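Local structure of LPP20 lipofamily protein (4KZS) at residues 18-26 with 36-47; 114-125 with 161-171. The protein is a secreted protein of Helicobacter pylori whose function is unknown, with a possible but unproven connection to the Tol-Pal system of the outer membrane. All coordinates share one frame; numbering follows the deposited sequence.

In the fold
Interaction 1 and interaction 2 follow one another along the chain and belong to different parts of it. In interaction 1, strand 19-26 lies against helix 29-53 in the N-terminal LPP20 lipoprotein region; in interaction 2, residues 114-125 pack on residues 161-171 in the middle, helical region. Their centres are 30 Å apart and their nearest atoms about 15 Å, so they do not touch. What joins them is helix 103-121, which follows directly on strand 94-102: its first residues, Gln103 and Phe106, meet side chains of interaction 1, and its later part carries Tyr114, Tyr118 and Phe121 of interaction 2, the last two of which meet Tyr167 of helix 165-172.

Interaction 1. Residues 18-26 with 36-47; sequences GYLYGSGSA and ALADLVASISVV
Leu20 and Ile44 hold the apolar end of this contact between strand 19-26 and helix 29-53. With CG beside the backbone N and opposite the carbonyl carbon, Leu20 sends CD1 obliquely across Ile44, 3.5 Å from CG1. The other branch, CD2, meets Val47 CG2 tip to tip at 4.1 Å. Leu40 contributes its CD1, which rests against the strand carbonyls, 3.9 Å from Leu20 O.

Further along, the two backbones come much closer, since Gly22 and Gly24 have no side chains to hold them apart. Gly22 CA sits 3.9 Å from Leu40 CA, and Ala36 CB packs 3.7 Å from Gly24 N.

The polar link is made by Asp39. Its carboxylate lies anti to the backbone N (chi1 176°), which carries OD2 up to the strand, where it accepts a hydrogen bond from Ser23 N at 2.9 Å with an N-H...O angle of 156°. OD2 uses the lone pair turned away from OD1. One turn on, Ser43 OG gives a weak bond to Tyr21 O, 3.5 Å long. Tyr21 itself points away from the helix, and its hydroxyl bonds to Arg100.

Strand 19-26 also pairs with strand 94-102 through backbone bonds such as Leu20 with Ile101, while Phe106 of helix 103-121 packs on Ile44. Segment 36-47 runs at 145° to strand 19-26, roughly antiparallel. A helix lying in this way on one face of a three-stranded antiparallel sheet is an alpha/beta layer, consistent with the SHS2 clan to which this region is assigned.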
loop_
_atom_site.group_PDB
_atom_site.type_symbol
_atom_site.label_atom_id
_atom_site.label_comp_id
_atom_site.label_asym_id
_atom_site.label_seq_id
_atom_site.Cartn_x
_atom_site.Cartn_y
_atom_site.Cartn_z
ATOM N N GLY A 18 3.629 -6.706 32.075
ATOM C CA GLY A 18 4.313 -7.272 30.927
ATOM C C GLY A 18 5.522 -6.502 30.403
ATOM O O GLY A 18 5.585 -5.266 30.416
ATOM N N TYR A 19 6.485 -7.279 29.923
ATOM C CA TYR A 19 7.668 -6.792 29.277
ATOM C C TYR A 19 8.125 -7.915 28.411
ATOM O O TYR A 19 8.321 -9.007 28.902
ATOM C CB TYR A 19 8.736 -6.547 30.309
ATOM C CG TYR A 19 9.019 -5.105 30.596
ATOM C CD1 TYR A 19 9.482 -4.275 29.590
ATOM C CD2 TYR A 19 8.864 -4.574 31.890
ATOM C CE1 TYR A 19 9.746 -2.947 29.838
ATOM C CE2 TYR A 19 9.155 -3.252 32.178
ATOM C CZ TYR A 19 9.584 -2.441 31.136
ATOM O OH TYR A 19 9.863 -1.118 31.347
ATOM N N LEU A 20 8.326 -7.658 27.136
ATOM C CA LEU A 20 8.779 -8.701 26.220
ATOM C C LEU A 20 10.244 -8.506 25.886
ATOM O O LEU A 20 10.691 -7.358 25.748
ATOM C CB LEU A 20 7.957 -8.688 24.934
ATOM C CG LEU A 20 6.480 -8.996 25.176
ATOM C CD1 LEU A 20 5.709 -8.891 23.873
ATOM C CD2 LEU A 20 6.341 -10.391 25.793
ATOM N N TYR A 21 10.984 -9.613 25.749
ATOM C CA TYR A 21 12.426 -9.533 25.511
ATOM C C TYR A 21 12.886 -9.995 24.128
ATOM O O TYR A 21 12.198 -10.739 23.452
ATOM C CB TYR A 21 13.119 -10.335 26.598
ATOM C CG TYR A 21 12.970 -9.680 27.954
ATOM C CD1 TYR A 21 11.835 -9.848 28.707
ATOM C CD2 TYR A 21 13.937 -8.846 28.437
ATOM C CE1 TYR A 21 11.684 -9.209 29.920
ATOM C CE2 TYR A 21 13.784 -8.215 29.640
ATOM C CZ TYR A 21 12.669 -8.399 30.373
ATOM O OH TYR A 21 12.580 -7.764 31.598
ATOM N N GLY A 22 14.076 -9.586 23.725
ATOM C CA GLY A 22 14.677 -10.041 22.499
ATOM C C GLY A 22 16.176 -9.855 22.655
ATOM O O GLY A 22 16.608 -8.980 23.442
ATOM N N SER A 23 16.978 -10.632 21.917
ATOM C CA SER A 23 18.432 -10.614 22.122
ATOM C C SER A 23 19.146 -11.193 20.907
ATOM O O SER A 23 18.586 -12.029 20.188
ATOM C CB SER A 23 18.795 -11.466 23.318
ATOM O OG SER A 23 18.233 -12.733 23.096
ATOM N N GLY A 24 20.385 -10.774 20.693
ATOM C CA GLY A 24 21.019 -11.101 19.454
ATOM C C GLY A 24 22.487 -10.878 19.656
ATOM O O GLY A 24 22.875 -10.153 20.571
ATOM N N SER A 25 23.288 -11.499 18.800
ATOM C CA SER A 25 24.756 -11.437 18.868
ATOM C C SER A 25 25.327 -11.443 17.464
ATOM O O SER A 25 24.845 -12.157 16.547
ATOM C CB SER A 25 25.321 -12.639 19.613
ATOM O OG SER A 25 24.712 -13.860 19.206
ATOM N N ALA A 26 26.365 -10.647 17.300
ATOM C CA ALA A 26 26.907 -10.377 15.980
ATOM C C ALA A 26 28.326 -9.867 16.106
ATOM O O ALA A 26 28.755 -9.427 17.180
ATOM C CB ALA A 26 26.040 -9.340 15.278
ATOM N N ALA A 36 18.910 -8.133 17.726
ATOM C CA ALA A 36 18.103 -8.183 18.940
ATOM C C ALA A 36 16.677 -7.613 18.706
ATOM O O ALA A 36 15.712 -8.177 19.201
ATOM C CB ALA A 36 18.826 -7.474 20.064
ATOM N N LEU A 37 16.517 -6.524 17.945
ATOM C CA LEU A 37 15.149 -6.045 17.611
ATOM C C LEU A 37 14.389 -7.078 16.829
ATOM O O LEU A 37 13.213 -7.379 17.110
ATOM C CB LEU A 37 15.153 -4.851 16.676
ATOM C CG LEU A 37 15.415 -3.435 17.117
ATOM C CD1 LEU A 37 14.697 -2.582 16.083
ATOM C CD2 LEU A 37 14.862 -3.219 18.513
ATOM N N ALA A 38 15.027 -7.563 15.764
ATOM C CA ALA A 38 14.394 -8.561 14.936
ATOM C C ALA A 38 13.866 -9.610 15.883
ATOM O O ALA A 38 12.668 -9.918 15.893
ATOM C CB ALA A 38 15.399 -9.150 13.998
ATOM N N ASP A 39 14.739 -10.081 16.771
ATOM C CA ASP A 39 14.351 -11.163 17.626
ATOM C C ASP A 39 13.232 -10.744 18.552
ATOM O O ASP A 39 12.369 -11.548 18.918
ATOM C CB ASP A 39 15.538 -11.734 18.371
ATOM C CG ASP A 39 15.131 -12.790 19.336
ATOM O OD1 ASP A 39 14.472 -13.775 18.915
ATOM O OD2 ASP A 39 15.433 -12.613 20.529
ATOM N N LEU A 40 13.222 -9.464 18.891
ATOM C CA LEU A 40 12.154 -8.903 19.741
ATOM C C LEU A 40 10.806 -8.813 19.008
ATOM O O LEU A 40 9.770 -9.198 19.608
ATOM C CB LEU A 40 12.568 -7.518 20.299
ATOM C CG LEU A 40 11.398 -6.681 20.754
ATOM C CD1 LEU A 40 10.629 -7.440 21.801
ATOM C CD2 LEU A 40 11.961 -5.470 21.408
ATOM N N VAL A 41 10.811 -8.328 17.749
ATOM C CA VAL A 41 9.584 -8.267 16.979
ATOM C C VAL A 41 9.057 -9.659 16.809
ATOM O O VAL A 41 7.859 -9.907 17.015
ATOM C CB VAL A 41 9.747 -7.615 15.582
ATOM C CG1 VAL A 41 10.127 -6.138 15.679
ATOM C CG2 VAL A 41 10.777 -8.338 14.745
ATOM N N ALA A 42 9.970 -10.578 16.464
ATOM C CA ALA A 42 9.649 -12.005 16.221
ATOM C C ALA A 42 9.034 -12.592 17.430
ATOM O O ALA A 42 8.124 -13.403 17.348
ATOM C CB ALA A 42 10.899 -12.796 15.867
ATOM N N SER A 43 9.520 -12.159 18.580
ATOM C CA SER A 43 9.040 -12.710 19.821
ATOM C C SER A 43 7.660 -12.144 20.161
ATOM O O SER A 43 6.806 -12.864 20.700
ATOM C CB SER A 43 10.061 -12.431 20.923
ATOM O OG SER A 43 9.431 -12.435 22.199
ATOM N N ILE A 44 7.447 -10.851 19.867
ATOM C CA ILE A 44 6.136 -10.249 20.069
ATOM C C ILE A 44 5.117 -10.820 19.070
ATOM O O ILE A 44 3.973 -11.085 19.460
ATOM C CB ILE A 44 6.162 -8.745 19.909
ATOM C CG1 ILE A 44 7.177 -8.077 20.853
ATOM C CG2 ILE A 44 4.789 -8.181 20.208
ATOM C CD1 ILE A 44 7.424 -6.641 20.443
ATOM N N SER A 45 5.494 -11.019 17.793
ATOM C CA SER A 45 4.529 -11.602 16.847
ATOM C C SER A 45 3.856 -12.803 17.517
ATOM O O SER A 45 2.629 -12.801 17.702
ATOM C CB SER A 45 5.187 -12.013 15.552
ATOM O OG SER A 45 5.598 -10.898 14.787
ATOM N N VAL A 46 4.669 -13.786 17.944
ATOM C CA VAL A 46 4.203 -14.979 18.703
ATOM C C VAL A 46 3.185 -14.686 19.800
ATOM O O VAL A 46 2.040 -15.092 19.693
ATOM C CB VAL A 46 5.389 -15.781 19.316
ATOM C CG1 VAL A 46 4.915 -16.768 20.380
ATOM C CG2 VAL A 46 6.209 -16.468 18.228
ATOM N N VAL A 47 3.597 -13.985 20.849
ATOM C CA VAL A 47 2.659 -13.586 21.920
ATOM C C VAL A 47 1.369 -12.980 21.366
ATOM O O VAL A 47 0.305 -13.151 21.930
ATOM C CB VAL A 47 3.340 -12.595 22.936
ATOM C CG1 VAL A 47 2.376 -11.592 23.541
ATOM C CG2 VAL A 47 4.018 -13.350 24.057
#

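Interaction 2. Residues 114-125 with 161-171; sequences YNALYGQFSTLM and VGSLENYEKIY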
loop_
_atom_site.group_PDB
_atom_site.type_symbol
_atom_site.label_atom_id
_atom_site.label_comp_id
_atom_site.label_asym_id
_atom_site.label_seq_id
_atom_site.Cartn_x
_atom_site.Cartn_y
_atom_site.Cartn_z
ATOM N N TYR A 114 -2.001 3.071 14.005
ATOM C CA TYR A 114 -3.349 2.963 13.484
ATOM C C TYR A 114 -3.993 4.334 13.292
ATOM O O TYR A 114 -4.309 4.666 12.155
ATOM C CB TYR A 114 -4.202 2.133 14.415
ATOM C CG TYR A 114 -5.576 1.925 13.917
ATOM C CD1 TYR A 114 -6.522 2.887 14.112
ATOM C CD2 TYR A 114 -5.944 0.755 13.269
ATOM C CE1 TYR A 114 -7.817 2.717 13.676
ATOM C CE2 TYR A 114 -7.241 0.564 12.815
ATOM C CZ TYR A 114 -8.187 1.563 13.026
ATOM O OH TYR A 114 -9.509 1.452 12.608
ATOM N N ASN A 115 -4.164 5.123 14.380
ATOM C CA ASN A 115 -4.691 6.485 14.296
ATOM C C ASN A 115 -4.036 7.288 13.168
ATOM O O ASN A 115 -4.707 8.038 12.478
ATOM C CB ASN A 115 -4.547 7.212 15.593
ATOM C CG ASN A 115 -5.249 6.495 16.735
ATOM O OD1 ASN A 115 -6.131 5.665 16.504
ATOM N ND2 ASN A 115 -4.834 6.772 17.980
ATOM N N ALA A 116 -2.758 7.061 12.917
ATOM C CA ALA A 116 -2.046 7.794 11.894
ATOM C C ALA A 116 -2.487 7.289 10.549
ATOM O O ALA A 116 -2.621 8.069 9.614
ATOM C CB ALA A 116 -0.538 7.631 12.054
ATOM N N LEU A 117 -2.726 5.985 10.446
ATOM C CA LEU A 117 -3.268 5.430 9.202
ATOM C C LEU A 117 -4.684 5.966 8.909
ATOM O O LEU A 117 -4.960 6.291 7.760
ATOM C CB LEU A 117 -3.228 3.896 9.189
ATOM C CG LEU A 117 -1.778 3.396 9.119
ATOM C CD1 LEU A 117 -1.689 1.935 9.534
ATOM C CD2 LEU A 117 -1.172 3.592 7.755
ATOM N N TYR A 118 -5.537 6.078 9.938
ATOM C CA TYR A 118 -6.941 6.479 9.795
ATOM C C TYR A 118 -6.955 7.866 9.223
ATOM O O TYR A 118 -7.450 8.113 8.127
ATOM C CB TYR A 118 -7.567 6.561 11.165
ATOM C CG TYR A 118 -9.036 6.187 11.339
ATOM C CD1 TYR A 118 -10.065 7.031 10.923
ATOM C CD2 TYR A 118 -9.380 5.022 12.023
ATOM C CE1 TYR A 118 -11.401 6.704 11.142
ATOM C CE2 TYR A 118 -10.702 4.672 12.259
ATOM C CZ TYR A 118 -11.712 5.511 11.814
ATOM O OH TYR A 118 -13.022 5.137 12.062
ATOM N N GLY A 119 -6.330 8.780 9.945
ATOM C CA GLY A 119 -6.289 10.158 9.526
ATOM C C GLY A 119 -5.367 10.424 8.345
ATOM O O GLY A 119 -5.128 11.574 7.965
ATOM N N GLN A 120 -4.810 9.387 7.759
ATOM C CA GLN A 120 -4.069 9.633 6.547
ATOM C C GLN A 120 -4.999 9.341 5.382
ATOM O O GLN A 120 -4.718 9.744 4.254
ATOM C CB GLN A 120 -2.871 8.722 6.470
ATOM C CG GLN A 120 -2.005 9.079 5.304
ATOM C CD GLN A 120 -0.789 8.221 5.237
ATOM O OE1 GLN A 120 -0.296 7.752 6.271
ATOM N NE2 GLN A 120 -0.284 7.991 4.014
ATOM N N PHE A 121 -6.083 8.607 5.664
ATOM C CA PHE A 121 -6.973 8.080 4.647
ATOM C C PHE A 121 -7.838 9.219 4.235
ATOM O O PHE A 121 -8.017 9.465 3.043
ATOM C CB PHE A 121 -7.863 6.966 5.210
ATOM C CG PHE A 121 -8.454 6.052 4.164
ATOM C CD1 PHE A 121 -7.656 5.124 3.502
ATOM C CD2 PHE A 121 -9.805 6.098 3.850
ATOM C CE1 PHE A 121 -8.194 4.264 2.549
ATOM C CE2 PHE A 121 -10.354 5.236 2.907
ATOM C CZ PHE A 121 -9.545 4.313 2.259
ATOM N N SER A 122 -8.360 9.919 5.244
ATOM C CA SER A 122 -9.211 11.082 5.029
ATOM C C SER A 122 -8.562 12.063 4.059
ATOM O O SER A 122 -9.252 12.686 3.266
ATOM C CB SER A 122 -9.537 11.753 6.346
ATOM O OG SER A 122 -8.326 12.032 7.014
ATOM N N THR A 123 -7.235 12.151 4.080
ATOM C CA THR A 123 -6.499 13.027 3.156
ATOM C C THR A 123 -6.250 12.394 1.770
ATOM O O THR A 123 -5.437 12.890 0.968
ATOM C CB THR A 123 -5.164 13.538 3.764
ATOM O OG1 THR A 123 -4.087 12.644 3.440
ATOM C CG2 THR A 123 -5.292 13.758 5.273
ATOM N N LEU A 124 -6.954 11.301 1.498
ATOM C CA LEU A 124 -6.794 10.586 0.246
ATOM C C LEU A 124 -8.105 10.416 -0.510
ATOM O O LEU A 124 -8.089 10.053 -1.678
ATOM C CB LEU A 124 -6.154 9.229 0.501
ATOM C CG LEU A 124 -4.639 9.224 0.507
ATOM C CD1 LEU A 124 -4.143 7.821 0.827
ATOM C CD2 LEU A 124 -4.134 9.692 -0.845
ATOM N N MET A 125 -9.225 10.700 0.154
ATOM C CA MET A 125 -10.567 10.527 -0.408
ATOM C C MET A 125 -10.886 11.359 -1.669
ATOM O O MET A 125 -9.992 12.015 -2.203
ATOM C CB MET A 125 -11.564 10.839 0.676
ATOM C CG MET A 125 -11.447 9.883 1.824
ATOM S SD MET A 125 -12.749 10.269 2.980
ATOM C CE MET A 125 -12.199 11.856 3.636
ATOM N N VAL A 161 -11.197 2.126 19.067
ATOM C CA VAL A 161 -11.072 2.563 17.647
ATOM C C VAL A 161 -12.068 1.962 16.632
ATOM O O VAL A 161 -12.189 2.436 15.479
ATOM C CB VAL A 161 -9.615 2.551 17.134
ATOM C CG1 VAL A 161 -9.311 1.253 16.376
ATOM C CG2 VAL A 161 -9.366 3.810 16.295
ATOM N N GLY A 162 -12.773 0.928 17.068
ATOM C CA GLY A 162 -14.014 0.519 16.404
ATOM C C GLY A 162 -14.043 0.154 14.917
ATOM O O GLY A 162 -14.200 -1.034 14.588
ATOM N N SER A 163 -13.923 1.132 14.004
ATOM C CA SER A 163 -14.266 0.812 12.599
ATOM C C SER A 163 -13.550 1.338 11.337
ATOM O O SER A 163 -13.266 2.538 11.170
ATOM C CB SER A 163 -15.756 0.954 12.360
ATOM O OG SER A 163 -16.038 0.382 11.101
ATOM N N LEU A 164 -13.341 0.391 10.419
ATOM C CA LEU A 164 -12.844 0.679 9.076
ATOM C C LEU A 164 -13.926 0.488 8.033
ATOM O O LEU A 164 -13.834 1.056 6.952
ATOM C CB LEU A 164 -11.649 -0.198 8.729
ATOM C CG LEU A 164 -10.380 0.196 9.480
ATOM C CD1 LEU A 164 -9.369 -0.944 9.494
ATOM C CD2 LEU A 164 -9.786 1.453 8.884
ATOM N N GLU A 165 -14.946 -0.298 8.369
ATOM C CA GLU A 165 -16.077 -0.588 7.480
ATOM C C GLU A 165 -16.479 0.590 6.602
ATOM O O GLU A 165 -16.791 0.427 5.422
ATOM C CB GLU A 165 -17.294 -1.049 8.276
ATOM C CG GLU A 165 -18.618 -0.905 7.530
ATOM C CD GLU A 165 -19.693 -1.851 8.013
ATOM O OE1 GLU A 165 -20.867 -1.654 7.605
ATOM O OE2 GLU A 165 -19.363 -2.784 8.791
ATOM N N ASN A 166 -16.458 1.777 7.181
ATOM C CA ASN A 166 -16.886 2.942 6.464
ATOM C C ASN A 166 -15.920 3.322 5.403
ATOM O O ASN A 166 -16.307 3.760 4.329
ATOM C CB ASN A 166 -17.028 4.105 7.417
ATOM C CG ASN A 166 -18.284 4.876 7.163
ATOM O OD1 ASN A 166 -18.328 5.714 6.258
ATOM N ND2 ASN A 166 -19.346 4.568 7.938
ATOM N N TYR A 167 -14.648 3.193 5.733
ATOM C CA TYR A 167 -13.613 3.571 4.825
ATOM C C TYR A 167 -13.574 2.580 3.705
ATOM O O TYR A 167 -13.389 2.942 2.555
ATOM C CB TYR A 167 -12.295 3.548 5.532
ATOM C CG TYR A 167 -11.938 4.839 6.190
ATOM C CD1 TYR A 167 -12.188 6.053 5.567
ATOM C CD2 TYR A 167 -11.291 4.845 7.413
ATOM C CE1 TYR A 167 -11.828 7.245 6.163
ATOM C CE2 TYR A 167 -10.919 6.031 8.011
ATOM C CZ TYR A 167 -11.194 7.231 7.386
ATOM O OH TYR A 167 -10.827 8.424 7.969
ATOM N N GLU A 168 -13.759 1.320 4.043
ATOM C CA GLU A 168 -13.796 0.304 3.039
ATOM C C GLU A 168 -14.834 0.688 1.987
ATOM O O GLU A 168 -14.493 0.899 0.832
ATOM C CB GLU A 168 -14.082 -1.034 3.680
ATOM C CG GLU A 168 -12.874 -1.572 4.421
ATOM C CD GLU A 168 -11.894 -2.304 3.522
ATOM O OE1 GLU A 168 -10.826 -2.721 4.001
ATOM O OE2 GLU A 168 -12.186 -2.497 2.336
ATOM N N LYS A 169 -16.087 0.831 2.395
ATOM C CA LYS A 169 -17.118 1.375 1.510
ATOM C C LYS A 169 -16.565 2.457 0.608
ATOM O O LYS A 169 -16.475 2.283 -0.595
ATOM C CB LYS A 169 -18.329 1.899 2.287
ATOM C CG LYS A 169 -19.463 2.374 1.389
ATOM C CD LYS A 169 -20.120 1.210 0.639
ATOM C CE LYS A 169 -21.242 1.697 -0.272
ATOM N NZ LYS A 169 -22.046 0.646 -0.932
ATOM N N ILE A 170 -16.159 3.569 1.184
ATOM C CA ILE A 170 -15.602 4.664 0.376
ATOM C C ILE A 170 -14.540 4.209 -0.624
ATOM O O ILE A 170 -14.338 4.845 -1.652
ATOM C CB ILE A 170 -15.000 5.704 1.306
ATOM C CG1 ILE A 170 -16.110 6.328 2.138
ATOM C CG2 ILE A 170 -14.204 6.742 0.533
ATOM C CD1 ILE A 170 -15.578 6.983 3.394
ATOM N N TYR A 171 -13.849 3.119 -0.297
ATOM C CA TYR A 171 -12.761 2.561 -1.126
ATOM C C TYR A 171 -13.318 1.743 -2.297
ATOM O O TYR A 171 -12.964 1.973 -3.442
ATOM C CB TYR A 171 -11.841 1.672 -0.269
ATOM C CG TYR A 171 -10.766 0.934 -1.039
ATOM C CD1 TYR A 171 -10.701 -0.453 -1.050
ATOM C CD2 TYR A 171 -9.814 1.625 -1.746
ATOM C CE1 TYR A 171 -9.695 -1.128 -1.740
ATOM C CE2 TYR A 171 -8.796 0.979 -2.413
ATOM C CZ TYR A 171 -8.746 -0.411 -2.422
ATOM O OH TYR A 171 -7.722 -1.049 -3.122
#
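An aromatic cluster of Tyr118, Phe121 and Tyr167 forms the middle of this contact, in which residues 114-125, the later part of helix 103-121 and what follows it, pack against residues 161-171 in the helical middle region of the protein. The Tyr167 ring takes part in two edge-to-face pairs. Its own edge is turned to the face of Tyr118, in an offset arrangement with centroids 4.9 Å apart and planes at 67°. Phe121 in turn directs an edge at the face of Tyr167, centroids 4.5 Å apart and planes at 62°. With CG anti to the backbone N, Phe121 passes alongside Tyr167 and sets its CB over the same ring face. Met125 SD closes on the edge of the Tyr167 ring and lies 4.4 Å from Ile170 CD1.

Toward the start of the contact, Tyr114 and Val161 reach in from opposite sides, and Val161 CG1 settles over the face of the tyrosine ring in a CH-pi contact, 3.8 Å from the centroid. The phenol oxygen of Tyr114 reaches Leu164, with OH 3.5 Å from CG, and is hydrogen-bonded to Glu151. The hydroxyl of Tyr118 gives a weak hydrogen bond to Ser163 O at 2.8 Å, tying this ring to the backbone just before helix 165-172.

The short axes of 114-121 and 165-171 are 11.7 Å apart at 36°, a separation bridged by these large side chains. Helix 135-157 supplies a third wall: Met140, Leu143 and Leu144 pack on Phe121, and Glu151 touches Leu164 as well as binding Tyr114. Helices 103-121, 135-157 and 165-172 thus meet at the aromatic cluster, and they may be the three-helix bundle noted for this protein.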